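Local coordinates for putative flavoprotein (PDB 4ICI) that binds flavin mononucleotide in a flavodoxin-like fold and probably serves in electron transfer or a related redox reaction, at residues 43-47 against 105-109; 48-52 against 64-68; 95-101 against 129-135. One frame throughout, in Å; residues are numbered along the deposited sequence.

Contact 1. Residues 43-47 against 105-109; sequences YPIAP and IINTF. With EDO (1,2-ethanediol), chain E.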
loop_
_atom_site.group_PDB
_atom_site.type_symbol
_atom_site.label_atom_id
_atom_site.label_comp_id
_atom_site.label_asym_id
_atom_site.label_seq_id
_atom_site.Cartn_x
_atom_site.Cartn_y
_atom_site.Cartn_z
ATOM N N TYR A 43 -0.618 -9.127 4.959
ATOM C CA TYR A 43 -1.618 -9.521 3.990
ATOM C C TYR A 43 -1.128 -9.085 2.599
ATOM O O TYR A 43 -1.199 -7.905 2.236
ATOM C CB TYR A 43 -2.973 -8.893 4.311
ATOM C CG TYR A 43 -4.009 -8.986 3.191
ATOM C CD1 TYR A 43 -4.463 -10.210 2.720
ATOM C CD2 TYR A 43 -4.544 -7.846 2.642
ATOM C CE1 TYR A 43 -5.409 -10.279 1.689
ATOM C CE2 TYR A 43 -5.487 -7.917 1.618
ATOM C CZ TYR A 43 -5.901 -9.123 1.157
ATOM O OH TYR A 43 -6.861 -9.156 0.141
ATOM N N PRO A 44 -0.603 -10.045 1.810
ATOM C CA PRO A 44 -0.292 -9.741 0.440
ATOM C C PRO A 44 -1.593 -9.540 -0.362
ATOM O O PRO A 44 -2.491 -10.401 -0.375
ATOM C CB PRO A 44 0.478 -10.970 -0.038
ATOM C CG PRO A 44 0.912 -11.708 1.238
ATOM C CD PRO A 44 -0.218 -11.420 2.185
ATOM N N ILE A 45 -1.683 -8.394 -1.022
ATOM C CA ILE A 45 -2.806 -8.070 -1.903
ATOM C C ILE A 45 -2.468 -8.706 -3.248
ATOM O O ILE A 45 -1.651 -8.155 -3.996
ATOM C CB ILE A 45 -2.977 -6.538 -2.052
ATOM C CG1 ILE A 45 -3.258 -5.859 -0.676
ATOM C CG2 ILE A 45 -4.071 -6.231 -3.063
ATOM C CD1 ILE A 45 -3.128 -4.314 -0.671
ATOM N N ALA A 46 -3.050 -9.883 -3.513
ATOM C CA ALA A 46 -2.683 -10.673 -4.670
ATOM C C ALA A 46 -3.637 -10.401 -5.820
ATOM O O ALA A 46 -4.849 -10.585 -5.691
ATOM C CB ALA A 46 -2.695 -12.177 -4.352
ATOM N N PRO A 47 -3.113 -9.943 -6.946
ATOM C CA PRO A 47 -3.977 -9.795 -8.102
ATOM C C PRO A 47 -4.545 -11.122 -8.608
ATOM O O PRO A 47 -3.841 -12.125 -8.671
ATOM C CB PRO A 47 -3.093 -9.186 -9.158
ATOM C CG PRO A 47 -1.745 -9.292 -8.683
ATOM C CD PRO A 47 -1.722 -9.624 -7.233
ATOM N N ILE A 105 -4.902 -1.306 -7.884
ATOM C CA ILE A 105 -5.302 -2.399 -6.998
ATOM C C ILE A 105 -5.386 -1.966 -5.529
ATOM O O ILE A 105 -6.107 -2.555 -4.747
ATOM C CB ILE A 105 -4.384 -3.651 -7.184
ATOM C CG1 ILE A 105 -5.067 -4.936 -6.682
ATOM C CG2 ILE A 105 -3.003 -3.396 -6.567
ATOM C CD1 ILE A 105 -4.344 -6.214 -7.074
ATOM N N ILE A 106 -4.680 -0.891 -5.174
ATOM C CA ILE A 106 -4.821 -0.325 -3.838
ATOM C C ILE A 106 -6.242 0.235 -3.637
ATOM O O ILE A 106 -6.837 0.060 -2.574
ATOM C CB ILE A 106 -3.732 0.730 -3.551
ATOM C CG1 ILE A 106 -2.341 0.063 -3.556
ATOM C CG2 ILE A 106 -4.004 1.418 -2.214
ATOM C CD1 ILE A 106 -2.151 -1.183 -2.616
ATOM N N ASN A 107 -6.778 0.874 -4.666
ATOM C CA ASN A 107 -8.170 1.307 -4.626
ATOM C C ASN A 107 -9.115 0.096 -4.494
ATOM O O ASN A 107 -10.092 0.123 -3.737
ATOM C CB ASN A 107 -8.540 2.133 -5.860
ATOM C CG ASN A 107 -7.647 3.347 -6.051
ATOM O OD1 ASN A 107 -6.564 3.255 -6.650
ATOM N ND2 ASN A 107 -8.088 4.496 -5.535
ATOM N N THR A 108 -8.837 -0.987 -5.238
ATOM C CA THR A 108 -9.666 -2.192 -5.087
ATOM C C THR A 108 -9.642 -2.689 -3.635
ATOM O O THR A 108 -10.696 -3.010 -3.061
ATOM C CB THR A 108 -9.204 -3.328 -6.002
ATOM O OG1 THR A 108 -9.015 -2.792 -7.315
ATOM C CG2 THR A 108 -10.194 -4.493 -5.986
ATOM N N PHE A 109 -8.459 -2.692 -3.027
ATOM C CA PHE A 109 -8.325 -3.107 -1.650
ATOM C C PHE A 109 -9.144 -2.234 -0.688
ATOM O O PHE A 109 -9.946 -2.747 0.132
ATOM C CB PHE A 109 -6.853 -3.096 -1.208
ATOM C CG PHE A 109 -6.694 -3.306 0.268
ATOM C CD1 PHE A 109 -6.932 -4.546 0.835
ATOM C CD2 PHE A 109 -6.301 -2.242 1.106
ATOM C CE1 PHE A 109 -6.819 -4.731 2.205
ATOM C CE2 PHE A 109 -6.209 -2.448 2.464
ATOM C CZ PHE A 109 -6.466 -3.676 2.999
HETATM C C1 EDO E . 1.043 -10.626 -3.583
HETATM O O1 EDO E . 0.986 -10.911 -4.991
HETATM C C2 EDO E . 1.460 -9.184 -3.238
HETATM O O2 EDO E . 1.054 -8.227 -4.184
#
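One face of the Phe109 ring receives the CD1 methyl of Ile45, 4.2 Å from the ring centroid and 27° off the normal, a CH-pi contact. Tyr43 meets the same phenylalanine with the edge of its own ring: Tyr43 CE2 comes within 3.5 Å of Phe109 CE1, the planes inclined at 39°, neither stacked nor perpendicular. Because CG of Phe109 lies anti to the backbone N (chi1 171°), its ring reaches from helix 104-112 toward the end of strand 41-44, an edge strand of the parallel flavodoxin-type sheet. Ile45 serves the helix with two branches. Its CD1 also touches CD1 of Ile106 at 3.8 Å, whereas its CG2 slides alongside Ile105, 4.0 Å from CG1. Farther on, CD1 of Ile105 rests against CA and CB of Pro47. With an alanine at Phe109, the CD1 methyl of Ile45 would probably lose the ring face it rests on, and the Tyr43 ring edge its aromatic neighbour. Two polar groups find partners elsewhere: Tyr43 OH bonds to Ser80 O, and Ile45 O accepts from O2 of an ethanediol probably left by crystallisation. Between the segments no hydrogen bond forms, which implies that the helix and residues 43-47 are joined by apolar fit.

Contact 2. Residues 48-52 against 64-68; sequences AQPYT and RSSVE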
loop_
_atom_site.group_PDB
_atom_site.type_symbol
_atom_site.label_atom_id
_atom_site.label_comp_id
_atom_site.label_asym_id
_atom_site.label_seq_id
_atom_site.Cartn_x
_atom_site.Cartn_y
_atom_site.Cartn_z
ATOM N N ALA A 48 -5.806 -11.112 -8.999
ATOM C CA ALA A 48 -6.416 -12.269 -9.607
ATOM C C ALA A 48 -5.701 -12.669 -10.910
ATOM O O ALA A 48 -5.606 -13.859 -11.220
ATOM C CB ALA A 48 -7.885 -12.019 -9.840
ATOM N N GLN A 49 -5.205 -11.681 -11.643
ATOM C CA GLN A 49 -4.366 -11.913 -12.803
ATOM C C GLN A 49 -3.007 -11.297 -12.532
ATOM O O GLN A 49 -2.866 -10.063 -12.504
ATOM C CB GLN A 49 -4.959 -11.302 -14.069
ATOM C CG GLN A 49 -4.124 -11.614 -15.343
ATOM C CD GLN A 49 -4.737 -11.151 -16.607
ATOM O OE1 GLN A 49 -4.096 -10.424 -17.440
ATOM N NE2 GLN A 49 -5.962 -11.575 -16.819
ATOM N N PRO A 50 -1.981 -12.140 -12.303
ATOM C CA PRO A 50 -0.634 -11.613 -12.037
ATOM C C PRO A 50 -0.097 -10.651 -13.091
ATOM O O PRO A 50 -0.395 -10.783 -14.272
ATOM C CB PRO A 50 0.225 -12.876 -11.987
ATOM C CG PRO A 50 -0.732 -13.929 -11.495
ATOM C CD PRO A 50 -2.031 -13.596 -12.158
ATOM N N TYR A 51 0.743 -9.707 -12.646
ATOM C CA TYR A 51 1.408 -8.773 -13.524
ATOM C C TYR A 51 2.676 -9.383 -14.088
ATOM O O TYR A 51 3.567 -9.798 -13.337
ATOM C CB TYR A 51 1.745 -7.481 -12.763
ATOM C CG TYR A 51 0.537 -6.640 -12.441
ATOM C CD1 TYR A 51 -0.213 -6.877 -11.308
ATOM C CD2 TYR A 51 0.176 -5.579 -13.260
ATOM C CE1 TYR A 51 -1.329 -6.104 -11.018
ATOM C CE2 TYR A 51 -0.939 -4.808 -12.998
ATOM C CZ TYR A 51 -1.672 -5.049 -11.852
ATOM O OH TYR A 51 -2.806 -4.308 -11.563
ATOM N N THR A 52 2.738 -9.419 -15.408
ATOM C CA THR A 52 3.929 -9.852 -16.140
ATOM C C THR A 52 4.912 -8.688 -16.333
ATOM O O THR A 52 4.595 -7.521 -16.144
ATOM C CB THR A 52 3.551 -10.329 -17.537
ATOM O OG1 THR A 52 3.013 -9.200 -18.227
ATOM C CG2 THR A 52 2.541 -11.498 -17.511
ATOM N N ARG A 64 -0.533 -2.999 -19.682
ATOM C CA ARG A 64 -1.580 -3.078 -18.684
ATOM C C ARG A 64 -1.436 -1.965 -17.643
ATOM O O ARG A 64 -2.423 -1.303 -17.289
ATOM C CB ARG A 64 -1.530 -4.431 -18.021
ATOM C CG ARG A 64 -2.526 -4.661 -16.899
ATOM C CD ARG A 64 -2.270 -5.955 -16.239
ATOM N NE ARG A 64 -3.195 -6.235 -15.147
ATOM C CZ ARG A 64 -3.083 -7.289 -14.343
ATOM N NH1 ARG A 64 -2.090 -8.149 -14.529
ATOM N NH2 ARG A 64 -3.931 -7.474 -13.349
ATOM N N SER A 65 -0.208 -1.731 -17.189
ATOM C CA SER A 65 0.007 -0.713 -16.160
ATOM C C SER A 65 -0.249 0.696 -16.703
ATOM O O SER A 65 -0.826 1.518 -16.001
ATOM C CB SER A 65 1.389 -0.825 -15.523
ATOM O OG SER A 65 2.467 -0.615 -16.427
ATOM N N SER A 66 0.107 0.953 -17.960
ATOM C CA SER A 66 -0.169 2.272 -18.535
ATOM C C SER A 66 -1.659 2.530 -18.652
ATOM O O SER A 66 -2.134 3.615 -18.337
ATOM C CB SER A 66 0.478 2.407 -19.909
ATOM O OG SER A 66 1.875 2.441 -19.792
ATOM N N VAL A 67 -2.391 1.527 -19.120
ATOM C CA VAL A 67 -3.851 1.616 -19.279
ATOM C C VAL A 67 -4.512 1.844 -17.918
ATOM O O VAL A 67 -5.369 2.701 -17.764
ATOM C CB VAL A 67 -4.385 0.361 -19.990
ATOM C CG1 VAL A 67 -5.933 0.264 -19.907
ATOM C CG2 VAL A 67 -3.846 0.334 -21.432
ATOM N N GLU A 68 -4.033 1.132 -16.900
ATOM C CA GLU A 68 -4.528 1.303 -15.518
ATOM C C GLU A 68 -4.332 2.689 -15.024
ATOM O O GLU A 68 -5.210 3.292 -14.424
ATOM C CB GLU A 68 -3.762 0.471 -14.503
ATOM C CG GLU A 68 -4.175 -0.908 -14.405
ATOM C CD GLU A 68 -3.511 -1.572 -13.226
ATOM O OE1 GLU A 68 -2.960 -0.860 -12.342
ATOM O OE2 GLU A 68 -3.548 -2.799 -13.181
#
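Arg64 lays its guanidinium flat on the ring of Tyr51, with the two planes only 7° apart and CZ 3.6 Å from the ring centroid, a stack that is also a cation-pi contact. The arginine gets there fully stretched: CG stands anti to the backbone N and every later bond up to NE is extended, and so spans from the helix to the loop. At its end NH1 and NH2 both grip one acceptor, Gln49 O, each at 2.9 Å. The oxygen sits in the guanidinium plane, yet NH2 approaches within the carbonyl plane and NH1 from well above it. A third, weak bond runs from NH1 to Pro50 O. Toward the rim of the guanidinium face turned away from Tyr51 lies Gln49 OE1, itself hydrogen-bonded to a buffer molecule.

In this flavodoxin-like fold the partners belong to the long connection after strand 41-44 and to helix 64-70 that follows it, where Ser65 lines the flavin pocket. Asp55 supplies a salt bridge to Arg64 NH1, and the buffer, probably from the crystallisation liquor, binds NH2.

Tyr51 CG stands anti to the carbonyl carbon (chi1 -71°), which places its ring against the arginine and carries its hydroxyl to Glu68. In the conformer given, the carboxylate meets the ring edge, the planes 78° apart, and Tyr51 OH donates to Glu68 OE2 at a very short 2.3 Å; as Glu68 has two conformers, that value is doubtful. There OE2 is also 4.0 Å from Arg64 NE, a long salt bridge of charges only, well out of the guanidinium plane.

Contact 3. Residues 95-101 against 129-135; sequences YPIWWDL and SSIGNSA. With FMN (flavin mononucleotide), chain B.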
loop_
_atom_site.group_PDB
_atom_site.type_symbol
_atom_site.label_atom_id
_atom_site.label_comp_id
_atom_site.label_asym_id
_atom_site.label_seq_id
_atom_site.Cartn_x
_atom_site.Cartn_y
_atom_site.Cartn_z
ATOM N N TYR A 95 2.712 -0.153 -1.256
ATOM C CA TYR A 95 2.665 -0.242 -2.718
ATOM C C TYR A 95 3.951 0.281 -3.336
ATOM O O TYR A 95 4.611 1.150 -2.784
ATOM C CB TYR A 95 1.441 0.513 -3.293
ATOM C CG TYR A 95 1.256 1.919 -2.741
ATOM C CD1 TYR A 95 0.526 2.133 -1.578
ATOM C CD2 TYR A 95 1.825 2.997 -3.350
ATOM C CE1 TYR A 95 0.395 3.423 -1.056
ATOM C CE2 TYR A 95 1.695 4.275 -2.841
ATOM C CZ TYR A 95 0.983 4.485 -1.699
ATOM O OH TYR A 95 0.849 5.755 -1.152
ATOM N N PRO A 96 4.243 -0.156 -4.562
ATOM C CA PRO A 96 5.213 0.541 -5.387
ATOM C C PRO A 96 4.586 1.820 -5.938
ATOM O O PRO A 96 3.385 1.841 -6.231
ATOM C CB PRO A 96 5.462 -0.436 -6.522
ATOM C CG PRO A 96 4.155 -1.180 -6.676
ATOM C CD PRO A 96 3.615 -1.283 -5.268
ATOM N N ILE A 97 5.360 2.876 -6.083
ATOM C CA ILE A 97 4.900 4.105 -6.752
ATOM C C ILE A 97 4.845 3.857 -8.250
ATOM O O ILE A 97 5.846 3.472 -8.828
ATOM C CB ILE A 97 5.865 5.288 -6.522
ATOM C CG1 ILE A 97 5.988 5.650 -5.034
ATOM C CG2 ILE A 97 5.454 6.527 -7.374
ATOM C CD1 ILE A 97 4.652 5.940 -4.324
ATOM N N TRP A 98 3.682 4.027 -8.869
ATOM C CA TRP A 98 3.494 3.927 -10.314
ATOM C C TRP A 98 2.970 5.272 -10.827
ATOM O O TRP A 98 1.887 5.701 -10.453
ATOM C CB TRP A 98 2.496 2.837 -10.682
ATOM C CG TRP A 98 2.967 1.438 -10.568
ATOM C CD1 TRP A 98 4.162 0.978 -10.059
ATOM C CD2 TRP A 98 2.206 0.267 -10.891
ATOM N NE1 TRP A 98 4.194 -0.402 -10.092
ATOM C CE2 TRP A 98 3.006 -0.855 -10.590
ATOM C CE3 TRP A 98 0.929 0.056 -11.422
ATOM C CZ2 TRP A 98 2.587 -2.161 -10.808
ATOM C CZ3 TRP A 98 0.530 -1.250 -11.633
ATOM C CH2 TRP A 98 1.360 -2.345 -11.320
ATOM N N TRP A 99 3.778 5.944 -11.660
ATOM C CA TRP A 99 3.419 7.258 -12.177
ATOM C C TRP A 99 2.982 8.220 -11.048
ATOM O O TRP A 99 2.002 8.952 -11.161
ATOM C CB TRP A 99 2.331 7.108 -13.240
ATOM C CG TRP A 99 2.783 6.319 -14.429
ATOM C CD1 TRP A 99 2.612 4.965 -14.660
ATOM C CD2 TRP A 99 3.556 6.818 -15.536
ATOM N NE1 TRP A 99 3.218 4.621 -15.843
ATOM C CE2 TRP A 99 3.796 5.732 -16.398
ATOM C CE3 TRP A 99 4.051 8.073 -15.878
ATOM C CZ2 TRP A 99 4.524 5.860 -17.584
ATOM C CZ3 TRP A 99 4.779 8.210 -17.066
ATOM C CH2 TRP A 99 5.006 7.105 -17.903
ATOM N N ASP A 100 3.761 8.220 -9.967
ATOM C CA ASP A 100 3.554 9.086 -8.792
ATOM C C ASP A 100 2.242 8.823 -8.047
ATOM O O ASP A 100 1.778 9.689 -7.291
ATOM C CB ASP A 100 3.677 10.575 -9.192
ATOM C CG ASP A 100 4.321 11.447 -8.115
ATOM O OD1 ASP A 100 4.845 10.927 -7.087
ATOM O OD2 ASP A 100 4.241 12.683 -8.328
ATOM N N LEU A 101 1.679 7.631 -8.244
ATOM C CA LEU A 101 0.416 7.247 -7.638
ATOM C C LEU A 101 0.495 5.849 -7.029
ATOM O O LEU A 101 1.402 5.079 -7.318
ATOM C CB LEU A 101 -0.709 7.244 -8.695
ATOM C CG LEU A 101 -1.092 8.588 -9.308
ATOM C CD1 LEU A 101 -1.941 8.332 -10.580
ATOM C CD2 LEU A 101 -1.808 9.484 -8.283
ATOM N N SER A 129 10.872 8.602 -6.639
ATOM C CA SER A 129 9.778 9.480 -6.276
ATOM C C SER A 129 9.480 9.371 -4.794
ATOM O O SER A 129 9.557 8.291 -4.200
ATOM C CB SER A 129 8.513 9.126 -7.034
ATOM O OG SER A 129 8.622 9.473 -8.401
ATOM N N SER A 130 9.069 10.492 -4.214
ATOM C CA SER A 130 8.592 10.527 -2.843
ATOM C C SER A 130 7.189 9.935 -2.777
ATOM O O SER A 130 6.469 9.837 -3.785
ATOM C CB SER A 130 8.557 11.954 -2.319
ATOM O OG SER A 130 7.662 12.730 -3.065
ATOM N N ILE A 131 6.784 9.565 -1.583
ATOM C CA ILE A 131 5.446 9.043 -1.380
ATOM C C ILE A 131 4.363 10.105 -1.388
ATOM O O ILE A 131 3.192 9.774 -1.557
ATOM C CB ILE A 131 5.341 8.234 -0.054
ATOM C CG1 ILE A 131 4.107 7.295 -0.060
ATOM C CG2 ILE A 131 5.397 9.151 1.193
ATOM C CD1 ILE A 131 4.049 6.328 1.137
ATOM N N GLY A 132 4.733 11.368 -1.198
ATOM C CA GLY A 132 3.750 12.408 -0.918
ATOM C C GLY A 132 2.582 12.509 -1.870
ATOM O O GLY A 132 1.420 12.598 -1.433
ATOM N N ASN A 133 2.870 12.532 -3.170
ATOM C CA ASN A 133 1.765 12.663 -4.127
ATOM C C ASN A 133 0.750 11.535 -4.035
ATOM O O ASN A 133 -0.456 11.770 -3.943
ATOM C CB ASN A 133 2.250 12.807 -5.559
ATOM C CG ASN A 133 1.131 13.223 -6.491
ATOM O OD1 ASN A 133 0.648 14.371 -6.409
ATOM N ND2 ASN A 133 0.640 12.290 -7.295
ATOM N N SER A 134 1.265 10.322 -3.973
ATOM C CA SER A 134 0.388 9.158 -3.966
ATOM C C SER A 134 -0.468 9.195 -2.716
ATOM O O SER A 134 -1.651 8.866 -2.756
ATOM C CB SER A 134 1.228 7.875 -4.058
ATOM O OG SER A 134 1.985 7.607 -2.879
ATOM N N ALA A 135 0.139 9.547 -1.569
ATOM C CA ALA A 135 -0.569 9.612 -0.312
ATOM C C ALA A 135 -1.622 10.716 -0.295
ATOM O O ALA A 135 -2.722 10.530 0.224
ATOM C CB ALA A 135 0.424 9.780 0.832
HETATM N N1 FMN B . 9.386 4.881 -9.508
HETATM C C2 FMN B . 9.383 6.216 -9.187
HETATM O O2 FMN B . 10.279 6.658 -8.470
HETATM N N3 FMN B . 8.383 7.041 -9.683
HETATM C C4 FMN B . 7.391 6.589 -10.537
HETATM O O4 FMN B . 6.516 7.410 -10.872
HETATM C C4A FMN B . 7.415 5.232 -10.896
HETATM N N5 FMN B . 6.449 4.714 -11.786
HETATM C C5A FMN B . 6.497 3.344 -12.077
HETATM C C6 FMN B . 5.528 2.795 -12.927
HETATM C C7 FMN B . 5.534 1.455 -13.223
HETATM C C7M FMN B . 4.462 0.873 -14.095
HETATM C C8 FMN B . 6.491 0.617 -12.677
HETATM C C8M FMN B . 6.504 -0.854 -13.022
HETATM C C9 FMN B . 7.463 1.153 -11.842
HETATM C C9A FMN B . 7.470 2.522 -11.510
HETATM N N10 FMN B . 8.439 3.069 -10.655
HETATM C C10 FMN B . 8.406 4.408 -10.349
HETATM C "C1'" FMN B . 9.466 2.172 -10.013
HETATM C "C2'" FMN B . 8.806 1.434 -8.814
HETATM O "O2'" FMN B . 8.124 2.283 -7.921
HETATM C "C3'" FMN B . 9.856 0.712 -7.946
HETATM O "O3'" FMN B . 10.762 -0.064 -8.792
HETATM C "C4'" FMN B . 9.239 -0.152 -6.804
HETATM O "O4'" FMN B . 10.266 -0.382 -5.870
HETATM C "C5'" FMN B . 8.770 -1.544 -7.374
HETATM O "O5'" FMN B . 8.227 -2.226 -6.273
HETATM P P FMN B . 7.795 -3.766 -6.335
HETATM O O1P FMN B . 9.103 -4.532 -6.597
HETATM O O2P FMN B . 7.099 -4.100 -5.103
HETATM O O3P FMN B . 6.812 -3.993 -7.488
HETATM O O HOH W 1 3.912 9.524 -4.821
HETATM O O HOH W 2 5.403 12.492 -4.764
#
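Tyr95 and Ser134 meet because of their first torsions (chi1 48° and 70°): each swings its group between its own backbone N and carbonyl carbon, bringing Tyr95 OH within 2.8 Å of Ser134 OG. The serine oxygen lies in the plane of the phenol ring, at its edge, and accepts a hydrogen bond from the phenol while donating one to Ile131 O. This relay ties strand 90-96 to the first turn of helix 132-141 in the flavodoxin fold, whose loops at the C-terminal ends of the parallel strands cradle the flavin. In the conformer given, CD1 of Ile97 packs beside the relay, and its CG2 lies against the flavin at C4.

A type I' turn from Trp98 to Leu101 presents its backbone to the isoalloxazine: Trp99 N donates to FMN N5 at 2.9 Å, and Asp100 N to O4. From the other segment, Ser129 N binds FMN O2 at 2.7 Å with a nearly straight bond, and Ser129 OG accepts from N3. Contacts to N5 and O4 of this kind are likely to influence the flavin's redox properties. The Trp98 ring offers a face to the dimethylbenzene end.

Two waters bridge Asp100 OD1 to the backbone of Asn133 and Ser134, each also reaching Ser130 O; one accepts from Ser134 N and the other from Asn133 N. The side chains of Asp100 and Asn133 cross at about a right angle, with Asn133 CB 3.4 Å from Asp100 OD2. Asn133 ND2 then donates to Asp100 O at 2.8 Å, its N-H pointing almost straight at the oxygen (176°) within the amide plane.

In the fold
The three contacts lead from the sheet's edge toward the flavin. Contact 1 lies at that edge; contact 2, nested within the loop contact 1 closes, has its centre about 12 Å from that of contact 1. Contacts 1 and 3 cross along the chain and join through packing of Ile106 CG1 on Tyr95 CB, 3.8 Å apart. Contacts 2 and 3 lie in series, their centres about 17 Å apart, yet Trp98 bridges them: its CH2 is 3.8 Å from Tyr51 CE2. Trp98 packs on both contact 2 and the flavin, which Ser65 of contact 2 also touches and contact 3 binds directly; the side chain of Ile105 in contact 1 remains about 10 Å from the bound FMN.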